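Local coordinates for protein putative fructose-bisphosphate aldolase (Coccidioides immitis, PDB 3PM6) that is a putative class II fructose-bisphosphate aldolase, a zinc-containing enzyme of the TIM-barrel fold, at residues A149-I154 with E175-F180; L224-A229 with A246-N251. All coordinates share one frame; numbering follows the deposited sequence.

Contact 1: residues A149-I154 with E175-F180; sequences AEPGRI and EESEEF
The Phe180 ring receives Pro151 on one face. Pro151 CA stands 4.0 Å from the centroid of the Phe180 ring, 24° off the normal and displaced toward the rim, which makes a CH-pi contact. Pro151 CB adds an apolar touch, 3.6 Å from Phe180 CD2. Ala149 CB comes to the ring obliquely, 4.1 Å from Phe180 CD1. At the ring edge, in plane, lies Glu176 O, which also accepts the helical bond from Phe180 N. The other flat group is the Glu176 carboxylate. With CG anti to the backbone N (chi1 176°) and an extended chain, it lies against the Pro151 carbonyl, Glu176 CD 3.4 Å from Pro151 O. This is packing, not a hydrogen bond. Glu176 CG packs 3.9 Å from Pro151 CB. Several polar atoms also find partners elsewhere: Pro151 O bonds to Thr172 OG1, Glu150 O to Asn129 ND2, and Ser177 OG to Thr173 O. Leu130 and Leu188 also touch the phenylalanine. Pro151 is the centre of an inverse gamma turn, closed by a weak bond from Gly152 N to Glu150 O. This turn follows barrel strand 146-149 and rests on the later helix 174-181, a packing of loop on outer helix in a TIM barrel.

Contact 2: residues L224-A229 with A246-N251; sequences LVLHGA and AKVNVN. With ZN (zinc ion), chain S.
Leu224-Leu226 and Ala246-Val250 run as neighbouring parallel strands, their axes 4.8 Å apart at closest approach and inclined by 22°. Val225 pairs with Lys247, and Leu226 with Val248. Leu226 N donates to Lys247 O at 2.8 Å, and Asn249 N to Leu226 O at 3.0 Å. Near the strand start, Leu224 O takes a good bond from Ala246 N and a weak one from Lys247 N.

Val225 and Lys247 project from the same face of the sheet, the valine packed along the lysine chain. Both branches of Val225 touch its aliphatic part. The lysine chain is extended until its last torsion (chi4 -89°), where it turns NZ toward Asn249. Lys247 NZ gives Asn249 OD1 a bond of 3.0 Å; the ammonium lies in the plane of the amide and uses a lone pair of OD1. The same NZ forms a salt bridge with Glu148 OE1. The Asn249 amide is thus tied at its oxygen, while its nitrogen lies over one face of the His227 ring. Asn249 ND2 is 3.1 Å from His227 CE1, a packing contact, not a hydrogen bond, with ring and amide planes 61° apart. His227 ND1 binds the zinc ion at 2.1 Å. Zinc at ND1 and Glu148 OE2 at NE2 together probably fix the ring's rotation. On the other face, Leu226 and Val248 meet loosely and pack on Phe237 of helix 234-242. Ala229 CB reaches Val248 CG1 at 4.1 Å.

The two strands and helix 234-242 form a right-handed beta-alpha-beta unit of the TIM barrel. His227, just beyond the C-terminal end of its strand, completes the zinc site with His91 and His196, as in class II aldolases.

In the fold
Both contacts belong to one closed barrel of eight parallel strands. Both segments of contact 1 precede those of contact 2 in the sequence. Their centres lie about 16 Å apart. Contact 2 is near the centre of the folded chain, about 6 Å from it, and joins strands 223-226 and 245-250. Contact 1 is farther out, about 17 Å from that centre, where strand 146-149 gives way to a loop against an outer helix. Strand 187-188 lies between strands 146-149 and 223-226 in the sheet. The contacts also touch directly, with Ile154 CD1 3.7 Å from His227 CB. The loop of contact 1 therefore borders the zinc site held in part by contact 2.

Contact 1: residues A149-I154 with E175-F180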
loop_
_atom_site.group_PDB
_atom_site.type_symbol
_atom_site.label_atom_id
_atom_site.label_comp_id
_atom_site.label_asym_id
_atom_site.label_seq_id
_atom_site.Cartn_x
_atom_site.Cartn_y
_atom_site.Cartn_z
ATOM N N ALA A 149 10.170 2.670 24.228
ATOM C CA ALA A 149 10.609 4.001 24.562
ATOM C C ALA A 149 12.118 4.086 24.483
ATOM O O ALA A 149 12.806 3.060 24.417
ATOM C CB ALA A 149 10.116 4.386 25.950
ATOM N N GLU A 150 12.613 5.317 24.427
ATOM C CA GLU A 150 14.056 5.575 24.296
ATOM C C GLU A 150 14.632 6.288 25.519
ATOM O O GLU A 150 14.513 7.523 25.664
ATOM C CB GLU A 150 14.327 6.414 23.055
ATOM C CG GLU A 150 15.804 6.646 22.762
ATOM C CD GLU A 150 16.006 7.274 21.373
ATOM O OE1 GLU A 150 15.396 6.806 20.399
ATOM O OE2 GLU A 150 16.794 8.214 21.255
ATOM N N PRO A 151 15.312 5.536 26.390
ATOM C CA PRO A 151 15.856 6.142 27.618
ATOM C C PRO A 151 17.178 6.811 27.311
ATOM O O PRO A 151 18.213 6.446 27.881
ATOM C CB PRO A 151 16.078 4.936 28.528
ATOM C CG PRO A 151 16.280 3.792 27.606
ATOM C CD PRO A 151 15.665 4.117 26.272
ATOM N N GLY A 152 17.149 7.792 26.420
ATOM C CA GLY A 152 18.383 8.510 26.060
ATOM C C GLY A 152 18.070 9.303 24.824
ATOM O O GLY A 152 16.897 9.559 24.570
ATOM N N ARG A 153 19.094 9.705 24.077
ATOM C CA ARG A 153 18.902 10.393 22.798
ATOM C C ARG A 153 19.930 9.943 21.757
ATOM O O ARG A 153 21.099 10.340 21.811
ATOM C CB ARG A 153 18.977 11.913 22.954
ATOM C CG ARG A 153 18.443 12.658 21.714
ATOM C CD ARG A 153 18.585 14.166 21.916
ATOM N NE ARG A 153 17.751 14.559 23.053
ATOM C CZ ARG A 153 18.106 15.432 23.992
ATOM N NH1 ARG A 153 19.306 16.031 23.957
ATOM N NH2 ARG A 153 17.244 15.713 24.968
ATOM N N ILE A 154 19.460 9.102 20.836
ATOM C CA ILE A 154 20.168 8.758 19.626
ATOM C C ILE A 154 20.182 9.979 18.712
ATOM O O ILE A 154 19.150 10.658 18.511
ATOM C CB ILE A 154 19.533 7.483 18.943
ATOM C CG1 ILE A 154 19.588 6.291 19.911
ATOM C CG2 ILE A 154 20.296 7.119 17.668
ATOM C CD1 ILE A 154 18.677 5.110 19.533
ATOM N N GLU A 175 20.532 3.356 35.174
ATOM C CA GLU A 175 19.601 4.060 36.056
ATOM C C GLU A 175 18.454 4.716 35.259
ATOM O O GLU A 175 17.283 4.567 35.638
ATOM C CB GLU A 175 20.311 5.042 37.012
ATOM N N GLU A 176 18.764 5.385 34.144
ATOM C CA GLU A 176 17.685 5.981 33.324
ATOM C C GLU A 176 16.812 4.842 32.769
ATOM O O GLU A 176 15.590 4.968 32.734
ATOM C CB GLU A 176 18.183 6.969 32.237
ATOM C CG GLU A 176 17.057 7.543 31.277
ATOM C CD GLU A 176 17.508 8.683 30.355
ATOM O OE1 GLU A 176 18.704 9.036 30.360
ATOM O OE2 GLU A 176 16.657 9.254 29.625
ATOM N N SER A 177 17.431 3.709 32.428
ATOM C CA SER A 177 16.689 2.521 31.963
ATOM C C SER A 177 15.666 2.040 32.983
ATOM O O SER A 177 14.487 1.845 32.646
ATOM C CB SER A 177 17.643 1.386 31.623
ATOM O OG SER A 177 18.496 1.742 30.556
ATOM N N GLU A 178 16.128 1.850 34.223
ATOM C CA GLU A 178 15.269 1.550 35.384
ATOM C C GLU A 178 14.139 2.554 35.538
ATOM O O GLU A 178 12.994 2.148 35.701
ATOM C CB GLU A 178 16.104 1.518 36.683
ATOM C CG GLU A 178 16.814 0.182 36.961
ATOM C CD GLU A 178 18.013 0.323 37.904
ATOM O OE1 GLU A 178 18.001 1.272 38.736
ATOM O OE2 GLU A 178 18.972 -0.501 37.802
ATOM N N GLU A 179 14.452 3.853 35.487
ATOM C CA GLU A 179 13.398 4.885 35.516
ATOM C C GLU A 179 12.349 4.618 34.429
ATOM O O GLU A 179 11.154 4.725 34.691
ATOM C CB GLU A 179 13.941 6.344 35.405
ATOM C CG GLU A 179 15.183 6.676 36.314
ATOM C CD GLU A 179 15.712 8.149 36.199
ATOM O OE1 GLU A 179 16.950 8.401 35.977
ATOM O OE2 GLU A 179 14.867 9.054 36.380
ATOM N N PHE A 180 12.779 4.251 33.221
ATOM C CA PHE A 180 11.819 4.029 32.127
ATOM C C PHE A 180 10.990 2.743 32.281
ATOM O O PHE A 180 9.805 2.714 31.905
ATOM C CB PHE A 180 12.467 4.144 30.752
ATOM C CG PHE A 180 12.526 5.548 30.248
ATOM C CD1 PHE A 180 11.523 6.036 29.432
ATOM C CD2 PHE A 180 13.576 6.391 30.602
ATOM C CE1 PHE A 180 11.562 7.331 28.990
ATOM C CE2 PHE A 180 13.618 7.692 30.155
ATOM C CZ PHE A 180 12.623 8.165 29.346
#

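Contact 2: residues L224-A229 with A246-N251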
loop_
_atom_site.group_PDB
_atom_site.type_symbol
_atom_site.label_atom_id
_atom_site.label_comp_id
_atom_site.label_asym_id
_atom_site.label_seq_id
_atom_site.Cartn_x
_atom_site.Cartn_y
_atom_site.Cartn_z
ATOM N N LEU A 224 15.105 -5.422 24.432
ATOM C CA LEU A 224 16.037 -4.363 24.039
ATOM C C LEU A 224 16.018 -4.246 22.538
ATOM O O LEU A 224 16.006 -5.267 21.858
ATOM C CB LEU A 224 17.444 -4.661 24.543
ATOM C CG LEU A 224 17.612 -4.670 26.067
ATOM C CD1 LEU A 224 19.067 -5.005 26.458
ATOM C CD2 LEU A 224 17.207 -3.317 26.683
ATOM N N VAL A 225 16.019 -3.010 22.050
ATOM C CA VAL A 225 15.761 -2.692 20.651
ATOM C C VAL A 225 16.937 -1.920 20.107
ATOM O O VAL A 225 17.322 -0.870 20.658
ATOM C CB VAL A 225 14.427 -1.880 20.479
ATOM C CG1 VAL A 225 14.082 -1.678 19.006
ATOM C CG2 VAL A 225 13.277 -2.640 21.153
ATOM N N LEU A 226 17.484 -2.443 19.005
ATOM C CA LEU A 226 18.635 -1.875 18.337
ATOM C C LEU A 226 18.190 -0.929 17.221
ATOM O O LEU A 226 17.501 -1.329 16.277
ATOM C CB LEU A 226 19.523 -2.988 17.762
ATOM C CG LEU A 226 20.832 -2.561 17.046
ATOM C CD1 LEU A 226 21.713 -1.677 17.908
ATOM C CD2 LEU A 226 21.638 -3.770 16.591
ATOM N N HIS A 227 18.627 0.313 17.336
ATOM C CA HIS A 227 18.428 1.358 16.313
ATOM C C HIS A 227 19.762 1.736 15.684
ATOM O O HIS A 227 20.821 1.519 16.314
ATOM C CB HIS A 227 17.860 2.622 16.984
ATOM C CG HIS A 227 16.417 2.505 17.346
ATOM N ND1 HIS A 227 15.429 3.135 16.635
ATOM C CD2 HIS A 227 15.793 1.808 18.330
ATOM C CE1 HIS A 227 14.250 2.825 17.154
ATOM N NE2 HIS A 227 14.443 2.032 18.188
ATOM N N GLY A 228 19.698 2.327 14.482
ATOM C CA GLY A 228 20.863 2.729 13.729
ATOM C C GLY A 228 21.752 1.595 13.209
ATOM O O GLY A 228 22.975 1.751 13.045
ATOM N N ALA A 229 21.118 0.478 12.892
ATOM C CA ALA A 229 21.789 -0.757 12.574
ATOM C C ALA A 229 22.087 -0.980 11.077
ATOM O O ALA A 229 22.716 -1.969 10.708
ATOM C CB ALA A 229 20.963 -1.927 13.160
ATOM N N ALA A 246 16.745 -7.938 21.196
ATOM C CA ALA A 246 15.753 -8.889 20.703
ATOM C C ALA A 246 14.992 -8.369 19.504
ATOM O O ALA A 246 14.192 -9.096 18.928
ATOM C CB ALA A 246 14.749 -9.266 21.829
ATOM N N LYS A 247 15.216 -7.110 19.151
ATOM C CA LYS A 247 14.554 -6.487 18.014
ATOM C C LYS A 247 15.597 -5.621 17.337
ATOM O O LYS A 247 16.234 -4.765 17.993
ATOM C CB LYS A 247 13.365 -5.641 18.483
ATOM C CG LYS A 247 12.592 -4.873 17.368
ATOM C CD LYS A 247 11.355 -4.192 17.982
ATOM C CE LYS A 247 10.638 -3.235 17.049
ATOM N NZ LYS A 247 11.185 -1.846 17.133
ATOM N N VAL A 248 15.777 -5.853 16.031
ATOM C CA VAL A 248 16.703 -5.070 15.205
ATOM C C VAL A 248 15.946 -4.288 14.123
ATOM O O VAL A 248 15.313 -4.886 13.222
ATOM C CB VAL A 248 17.755 -6.005 14.542
ATOM C CG1 VAL A 248 18.561 -5.254 13.481
ATOM C CG2 VAL A 248 18.648 -6.644 15.605
ATOM N N ASN A 249 16.036 -2.951 14.210
ATOM C CA ASN A 249 15.434 -2.035 13.264
ATOM C C ASN A 249 16.347 -1.769 12.081
ATOM O O ASN A 249 17.543 -1.462 12.256
ATOM C CB ASN A 249 15.138 -0.659 13.921
ATOM C CG ASN A 249 13.992 -0.732 14.933
ATOM O OD1 ASN A 249 13.548 -1.824 15.309
ATOM N ND2 ASN A 249 13.507 0.419 15.363
ATOM N N VAL A 250 15.732 -1.738 10.906
ATOM C CA VAL A 250 16.436 -1.559 9.665
ATOM C C VAL A 250 15.659 -0.595 8.811
ATOM O O VAL A 250 14.441 -0.625 8.794
ATOM C CB VAL A 250 16.521 -2.902 8.908
ATOM C CG1 VAL A 250 17.294 -2.737 7.628
ATOM C CG2 VAL A 250 17.197 -3.946 9.785
ATOM N N ASN A 251 16.364 0.245 8.076
ATOM C CA ASN A 251 15.707 1.132 7.127
ATOM C C ASN A 251 16.429 1.184 5.757
ATOM O O ASN A 251 16.057 0.449 4.820
ATOM C CB ASN A 251 15.520 2.543 7.740
ATOM C CG ASN A 251 14.784 3.474 6.802
ATOM O OD1 ASN A 251 14.362 3.040 5.735
ATOM N ND2 ASN A 251 14.633 4.756 7.174
HETATM ZN ZN ZN S . 15.476 4.243 14.848
#